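Local structure of aminopeptidase N family protein (Idiomarina loihiensis L2TR, 4FGM) at residues Lys534-Leu537 against Glu538-Pro542; Lys65-Ser68 against Lys69-Gln73; Asp315-Leu318 against His319-Gly322; His410-Lys414 against Thr415-Thr419; Ala358-Lys361 against Phe362-Asn366. The protein probably acts as a zinc-dependent aminopeptidase of the M61 family, trimming residues from the amino ends of peptides. All blocks are in the same frame, centred on the assembly; numbering follows the deposited sequence.

Contact 1 of 5, residues Lys534-Leu537 against Glu538-Pro542; sequences KRIL and ERYIP
Where helix 533-537 ends, Glu538 is the first residue to leave helical angles; its N bonds to Arg535 O at 3.2 Å and weakly to Lys534 O, and a type I beta turn from Leu537 to Tyr540 follows. A long, weak bond from Tyr540 N to Leu537 O (3.4 Å) spans that turn. With CG anti to its carbonyl carbon (chi1 -53°), Tyr540 lays its ring alongside Ile536, both side chains running the same way. Ile536 CG2 reaches the ring edge in plane, 3.9 Å from Tyr540 CE2, while Arg539 CB lies over the centre of one ring face. Outside the turn's own residues, the Tyr540 hydroxyl bonds to Asp524 and the ring stacks with Trp563, in a small antiparallel domain consistent with a PDZ fold. Truncating Tyr540 to an alanine would probably leave Asp524 without its hydroxyl mate and open a gap beside Ile536 CG2. Arg539, extended from CG to NE, sets one guanidinium face under Arg535 O. One water accepts from both Arg535 NH2 (3.1 Å) and Arg539 NH1 (3.2 Å). On this surface the two like charges therefore share an acceptor, which probably eases their repulsion, with Arg535 NE and Arg539 NH2 5.2 Å apart.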
# COMPACT_ATOMS: atom_id res chain seq x y z
N LYS A 534 31.37 -8.58 3.10
CA LYS A 534 31.16 -9.51 4.21
C LYS A 534 32.46 -10.22 4.65
O LYS A 534 32.66 -10.48 5.83
CB LYS A 534 30.07 -10.51 3.83
CG LYS A 534 28.79 -9.82 3.40
CD LYS A 534 27.68 -10.80 3.07
CE LYS A 534 27.17 -11.52 4.31
NZ LYS A 534 26.15 -12.55 3.97
N ARG A 535 33.33 -10.54 3.69
CA ARG A 535 34.62 -11.17 4.00
C ARG A 535 35.39 -10.20 4.89
O ARG A 535 35.86 -10.56 5.97
CB ARG A 535 35.43 -11.41 2.72
CG ARG A 535 35.06 -12.66 1.93
CD ARG A 535 35.25 -12.44 0.43
NE ARG A 535 36.29 -11.45 0.13
CZ ARG A 535 36.63 -11.07 -1.10
NH1 ARG A 535 36.01 -11.59 -2.16
NH2 ARG A 535 37.59 -10.16 -1.28
N ILE A 536 35.50 -8.96 4.42
CA ILE A 536 36.20 -7.91 5.14
C ILE A 536 35.68 -7.72 6.57
O ILE A 536 36.47 -7.59 7.50
CB ILE A 536 36.10 -6.56 4.38
CG1 ILE A 536 36.84 -6.65 3.04
CG2 ILE A 536 36.67 -5.42 5.21
CD1 ILE A 536 36.62 -5.47 2.12
N LEU A 537 34.37 -7.74 6.75
CA LEU A 537 33.80 -7.54 8.08
C LEU A 537 33.85 -8.71 9.05
O LEU A 537 33.67 -8.52 10.24
CB LEU A 537 32.38 -7.02 7.96
CG LEU A 537 32.33 -5.50 7.85
CD1 LEU A 537 33.34 -5.01 6.83
CD2 LEU A 537 30.93 -5.08 7.45
N GLU A 538 34.10 -9.92 8.56
CA GLU A 538 34.18 -11.09 9.43
C GLU A 538 35.56 -11.11 10.09
O GLU A 538 35.95 -12.07 10.74
CB GLU A 538 33.98 -12.39 8.61
CG GLU A 538 35.27 -13.09 8.23
CD GLU A 538 35.29 -13.62 6.80
OE1 GLU A 538 36.32 -13.40 6.11
OE2 GLU A 538 34.30 -14.25 6.37
N ARG A 539 36.30 -10.02 9.93
CA ARG A 539 37.64 -9.92 10.49
C ARG A 539 37.72 -8.99 11.66
O ARG A 539 38.78 -8.82 12.25
CB ARG A 539 38.61 -9.42 9.42
CG ARG A 539 38.97 -10.46 8.42
CD ARG A 539 39.34 -9.83 7.13
NE ARG A 539 39.58 -10.83 6.10
CZ ARG A 539 39.58 -10.55 4.80
NH1 ARG A 539 39.34 -9.31 4.39
NH2 ARG A 539 39.79 -11.51 3.92
N TYR A 540 36.60 -8.39 12.01
CA TYR A 540 36.59 -7.45 13.10
C TYR A 540 35.66 -7.81 14.23
O TYR A 540 34.74 -8.60 14.07
CB TYR A 540 36.21 -6.08 12.55
CG TYR A 540 37.07 -5.67 11.39
CD1 TYR A 540 38.40 -5.33 11.59
CD2 TYR A 540 36.57 -5.68 10.10
CE1 TYR A 540 39.21 -5.01 10.53
CE2 TYR A 540 37.38 -5.35 9.02
CZ TYR A 540 38.70 -5.02 9.24
OH TYR A 540 39.51 -4.69 8.18
N ILE A 541 35.94 -7.23 15.40
CA ILE A 541 35.12 -7.41 16.58
C ILE A 541 34.94 -6.02 17.17
O ILE A 541 35.72 -5.11 16.89
CB ILE A 541 35.78 -8.35 17.63
CG1 ILE A 541 37.08 -7.74 18.14
CG2 ILE A 541 36.03 -9.72 17.02
CD1 ILE A 541 37.69 -8.52 19.30
N PRO A 542 33.91 -5.82 17.99
CA PRO A 542 33.69 -4.50 18.58
C PRO A 542 34.97 -3.94 19.21
O PRO A 542 35.69 -4.65 19.90
CB PRO A 542 32.59 -4.76 19.60
CG PRO A 542 31.78 -5.85 18.94
CD PRO A 542 32.86 -6.77 18.40
O HOH W 1 39.41 -9.62 1.17

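Contact 2 of 5, residues Lys65-Ser68 against Lys69-Gln73; sequences KQIS and KNRWQ
Strands 60-68 and 71-74 form a beta hairpin in the M61 N-terminal domain, and Lys65 faces Gln73 across it as an antiparallel hydrogen-bonded pair. Lys65 N donates to Gln73 O at 3.0 Å and Gln73 N to Lys65 O at 2.8 Å. Nearer the turn Ile67 N bonds to Arg71 O (2.8 Å), and between this bond and the Lys65-Gln73 pair, Gln66 and Trp72 form a non-hydrogen-bonded pair. The side chains of that pair share one face of the hairpin. Gln66 holds CG anti to its backbone N (chi1 -169°) and stays extended, which lays the chain flat over the indole: Gln66 CG makes a CH-pi contact 3.7 Å from the centroid of the five-membered ring of Trp72, and the amide stacks farther along, its plane 29° from the ring. A weak bond from Gln66 NE2 to Ser68 O ties the amide end back to its own strand. On the other face Ser68 and Arg71 are joined through a water, 3.1 Å from Ser68 OG and 2.9 Å from Arg71 NE, which donates to it in the plane of the guanidinium. The aliphatic part of Arg71 crosses Ile67, whose CD1 comes within 3.9 Å of Arg71 CD. The rest of that guanidinium is engaged by salt bridges to Glu30, Glu116 and Glu295, and Lys69 pairs with Asp45. The two faces thus differ in chemistry: a glutamine amide spread on an aromatic surface on one, and on the other an arginine whose charge is matched by several carboxylates while water satisfies its NE.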
# COMPACT_ATOMS: atom_id res chain seq x y z
N LYS A 65 -11.33 29.87 -18.41
CA LYS A 65 -10.03 30.28 -17.89
C LYS A 65 -9.67 29.41 -16.69
O LYS A 65 -10.55 28.97 -15.95
CB LYS A 65 -10.03 31.75 -17.45
CG LYS A 65 -10.94 32.05 -16.28
CD LYS A 65 -10.38 33.14 -15.36
CE LYS A 65 -10.78 34.55 -15.78
NZ LYS A 65 -10.22 34.95 -17.10
N GLN A 66 -8.38 29.14 -16.52
CA GLN A 66 -7.93 28.34 -15.40
C GLN A 66 -7.69 29.33 -14.26
O GLN A 66 -6.91 30.27 -14.41
CB GLN A 66 -6.63 27.60 -15.76
CG GLN A 66 -6.23 26.54 -14.75
CD GLN A 66 -5.24 25.54 -15.31
OE1 GLN A 66 -4.82 25.63 -16.47
NE2 GLN A 66 -4.85 24.59 -14.48
N ILE A 67 -8.36 29.14 -13.13
CA ILE A 67 -8.20 30.08 -12.03
C ILE A 67 -7.29 29.62 -10.91
O ILE A 67 -6.93 30.42 -10.04
CB ILE A 67 -9.58 30.51 -11.45
CG1 ILE A 67 -10.37 29.29 -10.98
CG2 ILE A 67 -10.36 31.27 -12.51
CD1 ILE A 67 -11.57 29.66 -10.14
N SER A 68 -6.91 28.35 -10.91
CA SER A 68 -5.97 27.82 -9.92
C SER A 68 -5.26 26.61 -10.52
O SER A 68 -5.48 26.28 -11.69
CB SER A 68 -6.69 27.43 -8.62
OG SER A 68 -7.35 26.18 -8.75
N LYS A 69 -4.44 25.93 -9.74
CA LYS A 69 -3.71 24.78 -10.26
C LYS A 69 -4.60 23.64 -10.72
O LYS A 69 -4.21 22.87 -11.60
CB LYS A 69 -2.74 24.24 -9.21
CG LYS A 69 -3.40 23.54 -8.03
CD LYS A 69 -2.34 23.07 -7.03
CE LYS A 69 -2.96 22.33 -5.87
NZ LYS A 69 -1.93 21.78 -4.96
N ASN A 70 -5.80 23.53 -10.15
CA ASN A 70 -6.70 22.44 -10.51
C ASN A 70 -8.15 22.89 -10.72
O ASN A 70 -9.07 22.07 -10.62
CB ASN A 70 -6.68 21.42 -9.38
CG ASN A 70 -7.47 21.89 -8.19
OD1 ASN A 70 -7.43 23.07 -7.84
ND2 ASN A 70 -8.19 20.98 -7.55
N ARG A 71 -8.37 24.16 -11.02
CA ARG A 71 -9.74 24.64 -11.19
C ARG A 71 -9.93 25.56 -12.39
O ARG A 71 -9.13 26.47 -12.62
CB ARG A 71 -10.19 25.34 -9.90
CG ARG A 71 -11.69 25.69 -9.83
CD ARG A 71 -12.08 26.17 -8.44
NE ARG A 71 -12.02 25.10 -7.45
CZ ARG A 71 -13.06 24.36 -7.08
NH1 ARG A 71 -14.25 24.57 -7.62
NH2 ARG A 71 -12.90 23.38 -6.20
N TRP A 72 -10.99 25.30 -13.14
CA TRP A 72 -11.32 26.10 -14.31
C TRP A 72 -12.70 26.74 -14.14
O TRP A 72 -13.55 26.22 -13.42
CB TRP A 72 -11.33 25.23 -15.57
CG TRP A 72 -9.97 24.82 -16.05
CD1 TRP A 72 -9.24 25.41 -17.04
CD2 TRP A 72 -9.18 23.74 -15.55
NE1 TRP A 72 -8.03 24.76 -17.19
CE2 TRP A 72 -7.97 23.73 -16.28
CE3 TRP A 72 -9.37 22.78 -14.55
CZ2 TRP A 72 -6.96 22.80 -16.05
CZ3 TRP A 72 -8.36 21.85 -14.32
CH2 TRP A 72 -7.17 21.87 -15.07
N GLN A 73 -12.90 27.88 -14.81
CA GLN A 73 -14.18 28.58 -14.76
C GLN A 73 -14.69 28.82 -16.18
O GLN A 73 -13.99 29.41 -17.01
CB GLN A 73 -14.04 29.90 -14.02
CG GLN A 73 -15.37 30.59 -13.73
CD GLN A 73 -15.21 31.85 -12.89
OE1 GLN A 73 -14.57 32.82 -13.30
NE2 GLN A 73 -15.80 31.83 -11.70
O HOH W 2 -9.26 25.34 -6.48

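Contact 3 of 5, residues Asp315-Leu318 against His319-Gly322; sequences DYLL and HTSG
Leu317 and Thr320 lie side by side at the end of helix 308-320, pointing the same way, with Leu317 CD2 3.9 Å from Thr320 CG2; the helix closes there in a Schellman motif at Gly322, whose phi is positive. Tyr316 crosses the other branch of Thr320: with CG anti to its backbone N (chi1 -177°), the ring is swung along the helix to Thr320, whose OG1 approaches it obliquely, 4.0 Å from Tyr316 CZ. The phenol hydroxyl itself bonds to Trp584 O. The His319 imidazole bonds through ND1 to Ile324 O and through NE2 to Thr586 N, so the helix end is tied to the following chain and the C-terminal tail. Two amides share Tyr316 O, Thr320 N lying in the carbonyl plane at 2.9 Å and His319 N well above it, also at 2.9 Å. Leu317 and Leu318 pack against helices 197-215 and 262-277, the latter bearing two zinc-binding histidines. With an alanine at Ser321 the hydroxyl is gone, and Leu317 O would probably keep just the backbone bond, leaving the last turn less firmly closed. Leu317 O takes Ser321 OG in the carbonyl plane at 2.6 Å, and Ser321 N from 40° above that plane at 2.9 Å.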
# COMPACT_ATOMS: atom_id res chain seq x y z
N ASP A 315 -1.07 -11.00 6.23
CA ASP A 315 -0.21 -12.16 6.40
C ASP A 315 -0.89 -13.26 7.22
O ASP A 315 -0.88 -14.43 6.85
CB ASP A 315 1.11 -11.77 7.09
CG ASP A 315 1.97 -10.86 6.24
OD1 ASP A 315 2.07 -11.11 5.02
OD2 ASP A 315 2.56 -9.91 6.79
N TYR A 316 -1.50 -12.86 8.34
CA TYR A 316 -2.16 -13.81 9.22
C TYR A 316 -3.24 -14.64 8.51
O TYR A 316 -3.27 -15.87 8.64
CB TYR A 316 -2.76 -13.07 10.42
CG TYR A 316 -3.41 -13.98 11.43
CD1 TYR A 316 -2.69 -15.00 12.05
CD2 TYR A 316 -4.77 -13.84 11.75
CE1 TYR A 316 -3.29 -15.87 12.95
CE2 TYR A 316 -5.38 -14.71 12.66
CZ TYR A 316 -4.64 -15.72 13.25
OH TYR A 316 -5.26 -16.58 14.14
N LEU A 317 -4.12 -13.97 7.76
CA LEU A 317 -5.18 -14.68 7.04
C LEU A 317 -4.61 -15.65 6.01
O LEU A 317 -5.29 -16.59 5.58
CB LEU A 317 -6.12 -13.67 6.37
CG LEU A 317 -6.93 -12.82 7.34
CD1 LEU A 317 -7.93 -11.98 6.55
CD2 LEU A 317 -7.66 -13.72 8.35
N LEU A 318 -3.36 -15.43 5.61
CA LEU A 318 -2.71 -16.30 4.64
C LEU A 318 -2.41 -17.65 5.30
O LEU A 318 -2.43 -18.70 4.65
CB LEU A 318 -1.41 -15.64 4.16
CG LEU A 318 -1.25 -15.38 2.65
CD1 LEU A 318 -2.47 -14.68 2.07
CD2 LEU A 318 -0.02 -14.52 2.45
N HIS A 319 -2.15 -17.62 6.60
CA HIS A 319 -1.88 -18.84 7.36
C HIS A 319 -3.20 -19.46 7.78
O HIS A 319 -3.37 -20.68 7.76
CB HIS A 319 -1.06 -18.54 8.62
CG HIS A 319 -1.01 -19.68 9.59
ND1 HIS A 319 -0.38 -20.87 9.30
CD2 HIS A 319 -1.55 -19.82 10.82
CE1 HIS A 319 -0.54 -21.71 10.32
NE2 HIS A 319 -1.24 -21.09 11.25
N THR A 320 -4.13 -18.60 8.17
CA THR A 320 -5.45 -19.01 8.61
C THR A 320 -6.25 -19.72 7.52
O THR A 320 -7.08 -20.58 7.81
CB THR A 320 -6.24 -17.80 9.14
OG1 THR A 320 -6.50 -17.98 10.53
CG2 THR A 320 -7.54 -17.62 8.40
N SER A 321 -6.00 -19.35 6.27
CA SER A 321 -6.70 -19.96 5.16
C SER A 321 -5.92 -21.18 4.68
O SER A 321 -6.33 -21.86 3.75
CB SER A 321 -6.85 -18.95 4.02
OG SER A 321 -5.59 -18.39 3.70
N GLY A 322 -4.78 -21.43 5.32
CA GLY A 322 -3.97 -22.57 4.96
C GLY A 322 -3.07 -22.42 3.75
O GLY A 322 -2.67 -23.42 3.15

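Contact 4 of 5, residues His410-Lys414 against Thr415-Thr419; sequences HEFGK and TSIGT
Phe412 O and Gly413 O at the end of helix 401-413 take the backbone hydrogen bonds that fold residues 415-419 back over the last turn. Gly418 N reaches Phe412 O at 3.2 Å in an almost straight bond (177°), tilted modestly from the carbonyl plane. Ser416 N meets Gly413 O at 2.8 Å from well above that carbonyl and closes a type I beta turn from Gly413 to Ser416. Thr415 OG1 also approaches Glu411 O, but the placing of that hydroxyl is doubtful.

The chain thus leaves the helix through a tight reversal after a wider pi-type turn at 410-413. Ser416 is the first to leave helical backbone angles, with a positive phi, and Gly418 follows with phi 91°, where a side chain would collide with Ile417 O. The loop then runs on toward helix 423-429.

Apolar contacts centre on Phe412. Its CG stands anti to the carbonyl carbon (chi1 -53°), bringing the ring up to Ile417 and Thr419 of the returning loop. Ile417 CG2 meets the ring at its edge, in plane, 3.8 Å from Phe412 CD1, while Glu411 CB lies over one face. Thr419 CG2 approaches the stem of the ring, 4.1 Å from Phe412 CB, and both residues touch Leu284.

Polar ends lead elsewhere. Thr419 OG1 bonds to Tyr306 and Gln302, and Glu411 OE2 to Trp427 NE1. Lys414 CE sits at the edge of the His410 ring, in its plane, as Lys414 NZ goes on to a salt bridge with Glu217 and His410 NE2 bonds to Phe215 O.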
# COMPACT_ATOMS: atom_id res chain seq x y z
N HIS A 410 -19.96 -4.26 10.94
CA HIS A 410 -21.42 -4.23 10.89
C HIS A 410 -22.00 -3.00 11.59
O HIS A 410 -23.02 -2.46 11.17
CB HIS A 410 -22.01 -5.49 11.51
CG HIS A 410 -21.93 -6.69 10.63
ND1 HIS A 410 -22.73 -6.86 9.52
CD2 HIS A 410 -21.13 -7.79 10.67
CE1 HIS A 410 -22.44 -8.00 8.93
NE2 HIS A 410 -21.47 -8.58 9.61
N GLU A 411 -21.32 -2.55 12.63
CA GLU A 411 -21.78 -1.38 13.38
C GLU A 411 -21.49 -0.05 12.70
O GLU A 411 -22.40 0.76 12.50
CB GLU A 411 -21.14 -1.36 14.77
CG GLU A 411 -21.85 -2.21 15.80
CD GLU A 411 -21.39 -1.89 17.22
OE1 GLU A 411 -21.36 -0.69 17.58
OE2 GLU A 411 -21.07 -2.84 17.96
N PHE A 412 -20.24 0.17 12.34
CA PHE A 412 -19.85 1.44 11.75
C PHE A 412 -19.53 1.42 10.26
O PHE A 412 -19.52 2.47 9.63
CB PHE A 412 -18.65 1.99 12.52
CG PHE A 412 -18.87 2.06 14.01
CD1 PHE A 412 -19.69 3.04 14.55
CD2 PHE A 412 -18.28 1.12 14.86
CE1 PHE A 412 -19.92 3.10 15.92
CE2 PHE A 412 -18.51 1.17 16.23
CZ PHE A 412 -19.34 2.16 16.76
N GLY A 413 -19.28 0.24 9.72
CA GLY A 413 -18.96 0.13 8.31
C GLY A 413 -20.15 -0.06 7.40
O GLY A 413 -20.45 0.79 6.56
N LYS A 414 -20.85 -1.18 7.56
CA LYS A 414 -22.01 -1.48 6.74
C LYS A 414 -23.03 -0.33 6.80
O LYS A 414 -23.81 -0.14 5.87
CB LYS A 414 -22.69 -2.77 7.22
CG LYS A 414 -23.70 -3.30 6.22
CD LYS A 414 -24.93 -3.91 6.87
CE LYS A 414 -24.67 -5.29 7.44
NZ LYS A 414 -25.95 -6.08 7.49
N THR A 415 -23.00 0.42 7.89
CA THR A 415 -23.92 1.53 8.10
C THR A 415 -23.41 2.88 7.61
O THR A 415 -24.16 3.86 7.60
CB THR A 415 -24.24 1.68 9.59
OG1 THR A 415 -23.02 1.93 10.31
CG2 THR A 415 -24.89 0.41 10.14
N SER A 416 -22.14 2.94 7.21
CA SER A 416 -21.53 4.19 6.74
C SER A 416 -21.47 5.26 7.82
O SER A 416 -21.37 6.45 7.53
CB SER A 416 -22.30 4.73 5.53
OG SER A 416 -22.22 3.86 4.42
N ILE A 417 -21.54 4.82 9.07
CA ILE A 417 -21.50 5.73 10.21
C ILE A 417 -20.14 6.41 10.35
O ILE A 417 -20.07 7.61 10.62
CB ILE A 417 -21.82 4.97 11.53
CG1 ILE A 417 -23.27 4.51 11.52
CG2 ILE A 417 -21.52 5.84 12.74
CD1 ILE A 417 -24.25 5.60 11.12
N GLY A 418 -19.08 5.64 10.19
CA GLY A 418 -17.74 6.18 10.31
C GLY A 418 -17.21 6.08 11.73
O GLY A 418 -17.97 6.02 12.69
N THR A 419 -15.88 6.06 11.85
CA THR A 419 -15.25 5.96 13.16
C THR A 419 -14.53 7.26 13.52
O THR A 419 -13.86 7.86 12.68
CB THR A 419 -14.21 4.82 13.20
OG1 THR A 419 -13.21 5.04 12.19
CG2 THR A 419 -14.88 3.48 12.97

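Contact 5 of 5, residues Ala358-Lys361 against Phe362-Asn366; sequences AWTK and FYQQN
Tyr363 and Ala358 meet where helix 358-362 ends in a wider, pi-type turn: Tyr363 N bonds to Ala358 O, five residues back, at 2.8 Å and 170°. The same carbonyl lies at the edge of the Tyr363 ring, in its plane, with Ala358 O 3.2 Å from Tyr363 CD1. Ala358 CB adds an apolar touch on that ring atom at 4.1 Å. One backbone oxygen thus takes the amide and borders the ring of a single residue, which probably limits how the ring of this pocket tyrosine can turn; its side chain comes to about 4 Å from the bound maleic acid, nearest atoms.

Gln364 holds CG anti to its carbonyl carbon (chi1 -67°) and runs extended from there, carrying its amide back along the helix end. Its NE2 donates to Trp359 O at 2.7 Å, a bond tilted only modestly from both the carbonyl and the amide plane. On the way the chain crosses Thr360, whose CG2 comes to 3.8 Å from Gln364 NE2. The backbone of Gln364 follows suit, N to Thr360 O at 3.0 Å, so main chain and side chain grip successive carbonyls of the last turn. Gln365, also extended beyond CG, sets NE2 over the centre of one Phe362 ring face, 3.5 Å above its plane.

Helix 358-362, which brings Tyr363 to the pocket, packs through Ala358, Phe362 and Tyr363 on Tyr376 in the loop ahead of helix 378-394, while Trp359 stands edge-to-face with Trp36 and also meets Tyr299.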
# COMPACT_ATOMS: atom_id res chain seq x y z
N ALA A 358 0.86 11.75 7.75
CA ALA A 358 1.18 10.86 6.64
C ALA A 358 1.58 11.67 5.41
O ALA A 358 2.53 11.31 4.70
CB ALA A 358 0.00 9.96 6.31
N TRP A 359 0.88 12.78 5.20
CA TRP A 359 1.10 13.67 4.06
C TRP A 359 2.52 14.21 3.90
O TRP A 359 2.95 14.52 2.80
CB TRP A 359 0.14 14.85 4.13
CG TRP A 359 -1.27 14.44 4.33
CD1 TRP A 359 -1.90 14.22 5.52
CD2 TRP A 359 -2.22 14.12 3.31
NE1 TRP A 359 -3.18 13.78 5.31
CE2 TRP A 359 -3.41 13.71 3.96
CE3 TRP A 359 -2.18 14.14 1.90
CZ2 TRP A 359 -4.55 13.31 3.25
CZ3 TRP A 359 -3.32 13.75 1.20
CH2 TRP A 359 -4.49 13.34 1.88
N THR A 360 3.24 14.33 5.01
CA THR A 360 4.59 14.85 4.97
C THR A 360 5.62 13.88 5.55
O THR A 360 6.48 13.36 4.83
CB THR A 360 4.68 16.17 5.74
OG1 THR A 360 4.16 15.98 7.06
CG2 THR A 360 3.88 17.25 5.03
N LYS A 361 5.53 13.65 6.85
CA LYS A 361 6.46 12.76 7.53
C LYS A 361 6.59 11.37 6.92
O LYS A 361 7.70 10.86 6.78
CB LYS A 361 6.08 12.64 9.00
CG LYS A 361 6.37 13.89 9.79
CD LYS A 361 7.86 14.05 10.05
CE LYS A 361 8.11 15.22 11.00
NZ LYS A 361 9.54 15.32 11.39
N PHE A 362 5.47 10.76 6.56
CA PHE A 362 5.54 9.42 6.00
C PHE A 362 5.70 9.36 4.49
O PHE A 362 6.66 8.79 4.00
CB PHE A 362 4.30 8.62 6.43
CG PHE A 362 4.45 7.14 6.23
CD1 PHE A 362 4.02 6.53 5.05
CD2 PHE A 362 5.04 6.34 7.21
CE1 PHE A 362 4.18 5.16 4.85
CE2 PHE A 362 5.21 4.97 7.02
CZ PHE A 362 4.77 4.37 5.84
N TYR A 363 4.77 9.95 3.75
CA TYR A 363 4.84 9.91 2.28
C TYR A 363 5.98 10.73 1.66
O TYR A 363 6.30 10.54 0.50
CB TYR A 363 3.51 10.34 1.66
CG TYR A 363 2.50 9.21 1.59
CD1 TYR A 363 1.69 8.91 2.68
CD2 TYR A 363 2.39 8.43 0.44
CE1 TYR A 363 0.79 7.85 2.62
CE2 TYR A 363 1.50 7.38 0.37
CZ TYR A 363 0.69 7.08 1.46
OH TYR A 363 -0.20 6.04 1.38
N GLN A 364 6.56 11.64 2.42
CA GLN A 364 7.67 12.43 1.92
C GLN A 364 8.90 12.12 2.77
O GLN A 364 9.82 12.93 2.88
CB GLN A 364 7.33 13.93 1.99
CG GLN A 364 6.20 14.36 1.06
CD GLN A 364 5.89 15.84 1.16
OE1 GLN A 364 6.76 16.69 0.93
NE2 GLN A 364 4.64 16.17 1.48
N GLN A 365 8.91 10.93 3.37
CA GLN A 365 10.01 10.49 4.20
C GLN A 365 11.27 10.33 3.36
O GLN A 365 11.19 10.19 2.14
CB GLN A 365 9.69 9.15 4.89
CG GLN A 365 9.43 7.97 3.94
CD GLN A 365 9.19 6.64 4.68
OE1 GLN A 365 10.10 5.84 4.84
NE2 GLN A 365 7.95 6.43 5.14
N ASN A 366 12.42 10.36 4.02
CA ASN A 366 13.69 10.20 3.34
C ASN A 366 14.61 9.24 4.11
O ASN A 366 14.15 8.39 4.87
CB ASN A 366 14.38 11.56 3.14
CG ASN A 366 14.52 12.34 4.43
OD1 ASN A 366 14.78 11.78 5.49
ND2 ASN A 366 14.36 13.66 4.33

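In the fold
Contact 1 lies at the surface, while contacts 2, 3, 4 and 5 are partly buried. Contacts 3 and 5 both belong to the M61 aminopeptidase region, on opposite sides of the chain's centre, their centres 30 Å apart. Contact 3 packs largely buried leucines beside the zinc-binding helix, whereas contact 5 places a pocket tyrosine next to the ligand. Contacts 1, 3, 4 and 5 are all helix ends: a Schellman closure in contact 3, type I turns in contacts 1, 4 and 5, with pi-type turns added in 4 and 5. Water and charge matter more in contact 1. Contact 2 is the exception, a hairpin governed by strand pairing and carboxylate-matched charges. Contacts 1 and 2 are the farthest apart, about 61 Å between centres.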